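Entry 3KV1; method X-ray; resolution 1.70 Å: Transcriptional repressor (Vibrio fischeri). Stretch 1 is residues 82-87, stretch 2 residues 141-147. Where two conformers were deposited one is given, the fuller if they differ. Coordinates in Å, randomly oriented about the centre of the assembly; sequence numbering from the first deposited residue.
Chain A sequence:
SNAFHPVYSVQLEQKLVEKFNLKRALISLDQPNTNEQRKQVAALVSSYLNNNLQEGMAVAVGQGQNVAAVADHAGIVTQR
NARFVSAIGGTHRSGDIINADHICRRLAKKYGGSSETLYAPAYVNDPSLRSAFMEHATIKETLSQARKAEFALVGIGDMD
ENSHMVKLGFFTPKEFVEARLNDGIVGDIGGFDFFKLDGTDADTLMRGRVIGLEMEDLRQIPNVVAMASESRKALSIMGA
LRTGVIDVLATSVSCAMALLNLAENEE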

# COMPACT_ATOMS: atom_id res chain seq x y z
N ALA A 82 -0.07 18.02 2.10
CA ALA A 82 1.30 17.49 2.02
C ALA A 82 1.24 16.00 1.68
O ALA A 82 0.18 15.38 1.78
CB ALA A 82 2.02 17.71 3.33
N ARG A 83 2.35 15.44 1.23
CA ARG A 83 2.36 14.03 0.86
C ARG A 83 3.22 13.29 1.87
O ARG A 83 4.23 13.81 2.38
CB ARG A 83 2.94 13.79 -0.55
CG ARG A 83 1.94 13.88 -1.71
CD ARG A 83 2.55 13.31 -3.00
NE ARG A 83 3.71 14.09 -3.43
CZ ARG A 83 4.78 13.60 -4.04
NH1 ARG A 83 4.89 12.30 -4.31
NH2 ARG A 83 5.76 14.42 -4.38
N PHE A 84 2.79 12.07 2.17
CA PHE A 84 3.54 11.18 3.05
C PHE A 84 3.87 9.91 2.27
O PHE A 84 2.96 9.18 1.85
CB PHE A 84 2.70 10.87 4.30
CG PHE A 84 2.45 12.09 5.14
CD1 PHE A 84 1.30 12.85 4.94
CD2 PHE A 84 3.41 12.54 6.03
CE1 PHE A 84 1.09 14.01 5.71
CE2 PHE A 84 3.22 13.68 6.77
CZ PHE A 84 2.04 14.43 6.59
N VAL A 85 5.17 9.68 2.03
CA VAL A 85 5.63 8.64 1.12
C VAL A 85 6.38 7.57 1.89
O VAL A 85 7.33 7.88 2.64
CB VAL A 85 6.60 9.22 0.06
CG1 VAL A 85 6.91 8.15 -0.98
CG2 VAL A 85 5.99 10.47 -0.60
N SER A 86 5.98 6.30 1.73
CA SER A 86 6.70 5.21 2.42
C SER A 86 8.12 5.10 1.94
O SER A 86 8.37 5.06 0.72
CB SER A 86 5.99 3.88 2.16
OG SER A 86 4.72 3.89 2.75
N ALA A 87 9.07 5.01 2.88
CA ALA A 87 10.48 4.88 2.53
C ALA A 87 10.96 3.45 2.66
O ALA A 87 12.14 3.18 2.48
CB ALA A 87 11.36 5.78 3.45
N GLU A 141 9.66 4.33 -8.95
CA GLU A 141 8.99 5.62 -9.00
C GLU A 141 8.73 6.13 -7.58
O GLU A 141 8.97 7.29 -7.29
CB GLU A 141 7.68 5.61 -9.79
CG GLU A 141 7.13 7.01 -9.98
CD GLU A 141 5.84 7.04 -10.78
OE1 GLU A 141 5.74 6.34 -11.82
OE2 GLU A 141 4.91 7.78 -10.37
N THR A 142 8.25 5.25 -6.70
CA THR A 142 7.94 5.68 -5.35
C THR A 142 9.22 6.01 -4.59
O THR A 142 9.28 6.98 -3.84
CB THR A 142 7.10 4.63 -4.58
OG1 THR A 142 5.85 4.46 -5.28
CG2 THR A 142 6.79 5.11 -3.16
N LEU A 143 10.24 5.18 -4.76
CA LEU A 143 11.52 5.45 -4.10
C LEU A 143 12.10 6.78 -4.57
O LEU A 143 12.72 7.50 -3.79
CB LEU A 143 12.52 4.32 -4.32
CG LEU A 143 12.22 3.02 -3.60
CD1 LEU A 143 13.38 2.05 -3.87
CD2 LEU A 143 12.05 3.27 -2.11
N SER A 144 11.89 7.12 -5.84
CA SER A 144 12.33 8.43 -6.34
C SER A 144 11.55 9.57 -5.69
O SER A 144 12.13 10.60 -5.36
CB SER A 144 12.27 8.52 -7.87
OG SER A 144 13.37 7.85 -8.45
N GLN A 145 10.25 9.38 -5.49
CA GLN A 145 9.47 10.39 -4.78
C GLN A 145 9.97 10.56 -3.33
O GLN A 145 10.05 11.67 -2.79
CB GLN A 145 7.97 10.05 -4.77
CG GLN A 145 7.32 10.14 -6.17
CD GLN A 145 7.70 11.43 -6.90
OE1 GLN A 145 8.30 11.40 -7.98
NE2 GLN A 145 7.35 12.58 -6.30
N ALA A 146 10.36 9.46 -2.70
CA ALA A 146 10.77 9.57 -1.31
C ALA A 146 12.13 10.26 -1.27
O ALA A 146 12.41 11.04 -0.37
CB ALA A 146 10.83 8.18 -0.64
N ARG A 147 12.97 10.01 -2.28
CA ARG A 147 14.35 10.52 -2.30
C ARG A 147 14.30 12.03 -2.46
O ARG A 147 15.18 12.76 -1.98
CB ARG A 147 15.02 9.90 -3.54
CG ARG A 147 16.51 9.96 -3.64
CD ARG A 147 16.96 9.05 -4.80
NE ARG A 147 16.84 7.63 -4.45
CZ ARG A 147 16.21 6.71 -5.19
NH1 ARG A 147 15.62 7.07 -6.33
NH2 ARG A 147 16.18 5.44 -4.80

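A β-strand (Arg83 to Ser86) packs against a helix that runs through all of stretch 2, the two axes approaching to 8.0 Å with their N-to-C directions 124° apart. The contact is small, burying 285 Å² over both sides, and rests mainly on Val85, Gln145 and Arg83, with Ala146 close behind. Val85 is the centre. Its CA-to-CB bond points toward the helix, and with chi1 in the t rotamer CG1 lies 3.7 Å from Thr142 CG2 and 3.9 Å from Ala146 CB, one helical turn apart; Gln145 CB is also within reach, 4.4 Å from CG1. Ala146 faces the strand with only a methyl group, which lets the backbones come close: the CA atoms of Val85 and Ala146 are 5.8 Å apart. Thr142, with chi1 in m, offers its methyl to the valine, so a residue that is partly exposed still contributes an apolar surface here. In the strand, Phe84 points its side chain out of reach of the helix, whereas Arg83 and Val85 both turn toward it, as alternation along a strand predicts. Arg83 reaches from the strand to the helix, and the edge of its guanidinium meets the end of Gln145, whose m, m rotamer leads the amide to it. As modelled, Arg83 NH2 lies 3.1 Å from Gln145 NE2; the amide is probably turned over, which would place its oxygen here and may make a hydrogen bond. Both long polar side chains remain partly exposed. Beyond Val85, the carbonyl of Ser86 is covered by methyl groups, its O 4.2 Å from both Thr142 CG2 and Ala146 CB, and finds no polar partner in the model. Within the helix, Ala146 N donates to Thr142 O at 2.9 Å, tying together the two residues whose methyl groups Val85 CG1 touches.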